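Local structure of maltose/maltodextrin-binding protein (2GH9) at residues A[26-31]-A[280-285]; A[106-111]-A[289-294]. The protein binds maltotriose in the cleft between its two lobes, probably delivering it and related maltodextrins to an uptake system, as periplasmic solute-binding proteins do. All blocks are in the same frame, centred on the assembly; numbering follows the deposited sequence.

Contact 1: A[26-31]-A[280-285]; sequences RTSGTK and KTQAVN
Thr30 OG1 is hydrogen-bonded to Ser28 OG (3.3 Å) within its own loop. Across the contact the same Thr30 OG1 presses close on the methylene of Gln282, 3.1 Å from Gln282 CG, a tight van der Waals touch and not a polar bond. The site belongs to the beta-alpha-beta unit formed by strand 3-7, helix 11-26 and strand 32-36 of the alpha/beta periplasmic-binding-protein fold. The loop 26-31 leads into its second strand, and helix 280-290 runs past that loop. Backbones stay well apart, the closest pair of CA atoms being Thr30 and Gln282 at 7.4 Å, so side chains alone bridge the gap and bury a modest 89 Å². With chi1 of -53°, Thr30 sets OG1 beside its own backbone N and CG2 anti to it, and both branches face Gln282. The methyl follows the hydroxyl in, Thr30 CG2 lying 3.9 Å from Gln282 CG, and the two side chains meet at a slant. Gln282 has an unusual chi1 of -97° and a chain bent at chi2 (59°), which pushes CG forward and folds the carboxamide back. Were Thr30 replaced by alanine, Ser28 OG would probably lose this hydroxyl mate and a gap would probably open against Gln282 CG. Beyond the pair, Thr30 and Asn285 both rest on Phe24 of helix 11-26, while Lys280 pairs with Glu77 in a salt bridge. No hydrogen bond joins the segments: the amide nitrogen Gln282 NE2 remains 4.5 Å from Thr30 OG1.

Contact 2: A[106-111]-A[289-294]; sequences MGLPAF and TLVTGR
Val291, with chi1 of -58°, holds CG1 anti to its carbonyl carbon and CG2 between that carbon and the backbone N, which sends CG2 toward Leu108 and CG1 toward Ala110. Leu108 answers with chi1 of -55° and an extended chi2, which carries CD1 to 4.1 Å from Val291 CG2. These two side chains cross at about a right angle. The other methyl reaches Ala110, whose CB lies 4.0 Å from Val291 CG1. Both contacts are apolar and at van der Waals distance, and all three residues are buried. Strand 104-113 here pairs antiparallel with 265-273 in the mixed sheet, and a classic beta bulge sets Ala110 and Phe111 together opposite Gln269. Val291 stands in the short turn between helices 280-290 and 293-302, with Thr292 following as N-cap of the second. From this turn the branched side chain reaches the strand at Ala110, with Val291 CA 6.0 Å from Ala110 CA. Tyr87 of helix 85-90 touches both Leu108 and Val291, and Leu296 of helix 293-302 touches Ala110 and Phe111. Phe111 stacks with Phe299, while Ala110 CB sits 3.5 Å above the plane of the Phe111 ring, offset toward its rim.

The centres of contacts 1 and 2 lie about 16 Å apart, and helix 280-290 serves both: its start meets the loop 26-31, and its end leads into the turn that meets strand 104-113. Along the chain the segments alternate (26-31, 106-111, 280-285, 289-294). Contact 1 is a surface contact centred about 29 Å from the centre of the chain; contact 2 is buried, its centre about 17 Å from that point. Strands 32-36 and 104-113 belong to one mixed sheet, and helix 11-26 also touches Thr289 and Leu290 near the end of helix 280-290, tying the two sites together. Both contacts thus join the late 280-294 region to earlier parts of the chain, apparently within one lobe.

Contact 1: A[26-31]-A[280-285]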
loop_
_atom_site.group_PDB
_atom_site.type_symbol
_atom_site.label_atom_id
_atom_site.label_comp_id
_atom_site.label_asym_id
_atom_site.label_seq_id
_atom_site.Cartn_x
_atom_site.Cartn_y
_atom_site.Cartn_z
ATOM N N ARG A 26 20.304 -2.600 -23.836
ATOM C CA ARG A 26 20.534 -2.265 -25.237
ATOM C C ARG A 26 20.761 -0.768 -25.421
ATOM O O ARG A 26 21.573 -0.363 -26.235
ATOM C CB ARG A 26 19.366 -2.750 -26.107
ATOM C CG ARG A 26 19.450 -4.217 -26.459
ATOM C CD ARG A 26 18.345 -4.663 -27.422
ATOM N NE ARG A 26 17.097 -4.929 -26.701
ATOM C CZ ARG A 26 16.024 -4.132 -26.666
ATOM N NH1 ARG A 26 15.975 -2.992 -27.348
ATOM N NH2 ARG A 26 14.968 -4.498 -25.940
ATOM N N THR A 27 20.058 0.060 -24.656
ATOM C CA THR A 27 20.356 1.481 -24.631
ATOM C C THR A 27 21.357 1.821 -23.509
ATOM O O THR A 27 21.240 2.874 -22.879
ATOM C CB THR A 27 19.064 2.334 -24.477
ATOM O OG1 THR A 27 18.639 2.359 -23.108
ATOM C CG2 THR A 27 17.927 1.791 -25.379
ATOM N N SER A 28 22.341 0.941 -23.279
ATOM C CA SER A 28 23.297 1.098 -22.172
ATOM C C SER A 28 24.510 0.178 -22.282
ATOM O O SER A 28 25.639 0.609 -22.051
ATOM C CB SER A 28 22.608 0.823 -20.816
ATOM O OG SER A 28 23.361 1.282 -19.712
ATOM N N GLY A 29 24.264 -1.098 -22.572
ATOM C CA GLY A 29 25.269 -2.150 -22.416
ATOM C C GLY A 29 25.391 -2.739 -21.010
ATOM O O GLY A 29 26.118 -3.713 -20.798
ATOM N N THR A 30 24.694 -2.151 -20.039
ATOM C CA THR A 30 24.740 -2.643 -18.656
ATOM C C THR A 30 23.657 -3.686 -18.461
ATOM O O THR A 30 22.470 -3.405 -18.699
ATOM C CB THR A 30 24.526 -1.510 -17.647
ATOM O OG1 THR A 30 25.450 -0.450 -17.920
ATOM C CG2 THR A 30 24.728 -2.013 -16.210
ATOM N N LYS A 31 24.072 -4.878 -18.039
ATOM C CA LYS A 31 23.152 -5.968 -17.705
ATOM C C LYS A 31 22.370 -5.633 -16.432
ATOM O O LYS A 31 22.941 -5.157 -15.452
ATOM C CB LYS A 31 23.920 -7.295 -17.543
ATOM C CG LYS A 31 24.247 -7.966 -18.904
ATOM C CD LYS A 31 25.276 -9.113 -18.807
ATOM C CE LYS A 31 24.641 -10.466 -18.430
ATOM N NZ LYS A 31 25.683 -11.547 -18.256
ATOM N N LYS A 280 26.572 3.214 -8.845
ATOM C CA LYS A 280 25.502 4.206 -8.695
ATOM C C LYS A 280 25.121 4.908 -9.997
ATOM O O LYS A 280 23.947 5.130 -10.242
ATOM C CB LYS A 280 25.857 5.267 -7.658
ATOM C CG LYS A 280 25.810 4.797 -6.238
ATOM C CD LYS A 280 26.103 5.921 -5.286
ATOM C CE LYS A 280 26.240 5.393 -3.895
ATOM N NZ LYS A 280 26.596 6.467 -2.930
ATOM N N THR A 281 26.103 5.251 -10.822
ATOM C CA THR A 281 25.815 5.937 -12.075
ATOM C C THR A 281 24.776 5.180 -12.905
ATOM O O THR A 281 23.784 5.762 -13.327
ATOM C CB THR A 281 27.079 6.107 -12.961
ATOM O OG1 THR A 281 28.006 6.982 -12.313
ATOM C CG2 THR A 281 26.699 6.700 -14.314
ATOM N N GLN A 282 25.040 3.903 -13.160
ATOM C CA GLN A 282 24.147 3.080 -13.994
ATOM C C GLN A 282 22.828 2.773 -13.300
ATOM O O GLN A 282 21.780 2.837 -13.931
ATOM C CB GLN A 282 24.816 1.769 -14.427
ATOM C CG GLN A 282 25.433 1.839 -15.826
ATOM C CD GLN A 282 26.473 2.923 -15.931
ATOM O OE1 GLN A 282 27.412 2.962 -15.134
ATOM N NE2 GLN A 282 26.312 3.821 -16.908
ATOM N N ALA A 283 22.901 2.443 -12.013
ATOM C CA ALA A 283 21.711 2.271 -11.153
ATOM C C ALA A 283 20.795 3.499 -11.201
ATOM O O ALA A 283 19.591 3.376 -11.389
ATOM C CB ALA A 283 22.146 1.996 -9.710
ATOM N N VAL A 284 21.366 4.690 -11.038
ATOM C CA VAL A 284 20.590 5.927 -11.142
ATOM C C VAL A 284 20.001 6.135 -12.543
ATOM O O VAL A 284 18.820 6.468 -12.681
ATOM C CB VAL A 284 21.411 7.173 -10.705
ATOM C CG1 VAL A 284 20.643 8.455 -10.980
ATOM C CG2 VAL A 284 21.783 7.085 -9.236
ATOM N N ASN A 285 20.811 5.930 -13.585
ATOM C CA ASN A 285 20.322 6.094 -14.949
ATOM C C ASN A 285 19.177 5.131 -15.207
ATOM O O ASN A 285 18.181 5.514 -15.786
ATOM C CB ASN A 285 21.431 5.869 -15.983
ATOM C CG ASN A 285 22.341 7.077 -16.157
ATOM O OD1 ASN A 285 21.944 8.215 -15.907
ATOM N ND2 ASN A 285 23.568 6.829 -16.591
#

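Contact 2: A[106-111]-A[289-294]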
loop_
_atom_site.group_PDB
_atom_site.type_symbol
_atom_site.label_atom_id
_atom_site.label_comp_id
_atom_site.label_asym_id
_atom_site.label_seq_id
_atom_site.Cartn_x
_atom_site.Cartn_y
_atom_site.Cartn_z
ATOM N N MET A 106 14.755 11.206 -1.138
ATOM C CA MET A 106 15.438 9.941 -0.874
ATOM C C MET A 106 15.060 8.789 -1.836
ATOM O O MET A 106 15.474 7.646 -1.658
ATOM C CB MET A 106 15.209 9.548 0.585
ATOM C CG MET A 106 15.686 10.626 1.619
ATOM S SD MET A 106 17.423 11.147 1.348
ATOM C CE MET A 106 18.298 9.617 1.648
ATOM N N GLY A 107 14.299 9.110 -2.867
ATOM C CA GLY A 107 13.953 8.146 -3.907
ATOM C C GLY A 107 13.146 8.850 -4.966
ATOM O O GLY A 107 12.819 10.025 -4.827
ATOM N N LEU A 108 12.865 8.151 -6.052
ATOM C CA LEU A 108 12.086 8.719 -7.156
ATOM C C LEU A 108 10.657 8.229 -7.023
ATOM O O LEU A 108 10.430 7.037 -7.212
ATOM C CB LEU A 108 12.637 8.272 -8.503
ATOM C CG LEU A 108 14.121 8.552 -8.764
ATOM C CD1 LEU A 108 14.475 8.068 -10.159
ATOM C CD2 LEU A 108 14.416 10.021 -8.591
ATOM N N PRO A 109 9.707 9.139 -6.687
ATOM C CA PRO A 109 8.314 8.764 -6.531
ATOM C C PRO A 109 7.718 8.355 -7.871
ATOM O O PRO A 109 7.910 9.053 -8.883
ATOM C CB PRO A 109 7.638 10.047 -6.014
ATOM C CG PRO A 109 8.724 10.944 -5.592
ATOM C CD PRO A 109 9.898 10.584 -6.440
ATOM N N ALA A 110 7.010 7.231 -7.887
ATOM C CA ALA A 110 6.547 6.657 -9.144
ATOM C C ALA A 110 5.039 6.464 -9.190
ATOM O O ALA A 110 4.377 6.956 -10.109
ATOM C CB ALA A 110 7.289 5.335 -9.425
ATOM N N PHE A 111 4.496 5.740 -8.210
ATOM C CA PHE A 111 3.094 5.325 -8.248
ATOM C C PHE A 111 2.390 5.580 -6.934
ATOM O O PHE A 111 3.005 5.525 -5.856
ATOM C CB PHE A 111 2.991 3.835 -8.592
ATOM C CG PHE A 111 3.877 3.415 -9.731
ATOM C CD1 PHE A 111 3.599 3.829 -11.024
ATOM C CD2 PHE A 111 4.981 2.610 -9.511
ATOM C CE1 PHE A 111 4.435 3.463 -12.084
ATOM C CE2 PHE A 111 5.802 2.231 -10.571
ATOM C CZ PHE A 111 5.519 2.666 -11.855
ATOM N N THR A 289 15.050 5.853 -16.135
ATOM C CA THR A 289 14.306 5.312 -17.294
ATOM C C THR A 289 12.913 4.807 -16.893
ATOM O O THR A 289 11.993 4.872 -17.688
ATOM C CB THR A 289 15.056 4.163 -18.057
ATOM O OG1 THR A 289 15.183 2.979 -17.230
ATOM C CG2 THR A 289 16.437 4.636 -18.545
ATOM N N LEU A 290 12.775 4.307 -15.661
ATOM C CA LEU A 290 11.542 3.664 -15.216
ATOM C C LEU A 290 10.419 4.657 -14.898
ATOM O O LEU A 290 9.249 4.282 -14.889
ATOM C CB LEU A 290 11.826 2.767 -13.977
ATOM C CG LEU A 290 12.874 1.642 -14.064
ATOM C CD1 LEU A 290 13.084 0.950 -12.688
ATOM C CD2 LEU A 290 12.529 0.593 -15.150
ATOM N N VAL A 291 10.766 5.919 -14.642
ATOM C CA VAL A 291 9.800 6.898 -14.150
ATOM C C VAL A 291 9.478 8.025 -15.145
ATOM O O VAL A 291 8.854 9.021 -14.782
ATOM C CB VAL A 291 10.225 7.501 -12.763
ATOM C CG1 VAL A 291 10.395 6.383 -11.720
ATOM C CG2 VAL A 291 11.485 8.367 -12.880
ATOM N N THR A 292 9.862 7.846 -16.405
ATOM C CA THR A 292 9.359 8.724 -17.469
ATOM C C THR A 292 7.846 8.577 -17.603
ATOM O O THR A 292 7.285 7.516 -17.314
ATOM C CB THR A 292 9.990 8.418 -18.846
ATOM O OG1 THR A 292 9.513 7.157 -19.325
ATOM C CG2 THR A 292 11.502 8.400 -18.755
ATOM N N GLY A 293 7.195 9.650 -18.056
ATOM C CA GLY A 293 5.754 9.657 -18.277
ATOM C C GLY A 293 5.244 8.407 -18.980
ATOM O O GLY A 293 4.277 7.765 -18.521
ATOM N N ARG A 294 5.903 8.067 -20.089
ATOM C CA ARG A 294 5.557 6.919 -20.912
ATOM C C ARG A 294 5.640 5.587 -20.174
ATOM O O ARG A 294 4.778 4.710 -20.343
ATOM C CB ARG A 294 6.484 6.884 -22.129
ATOM C CG ARG A 294 6.076 5.927 -23.218
ATOM C CD ARG A 294 6.816 6.246 -24.522
ATOM N NE ARG A 294 6.509 7.618 -24.962
ATOM C CZ ARG A 294 5.644 7.960 -25.924
ATOM N NH1 ARG A 294 4.983 7.033 -26.627
ATOM N NH2 ARG A 294 5.458 9.251 -26.202
#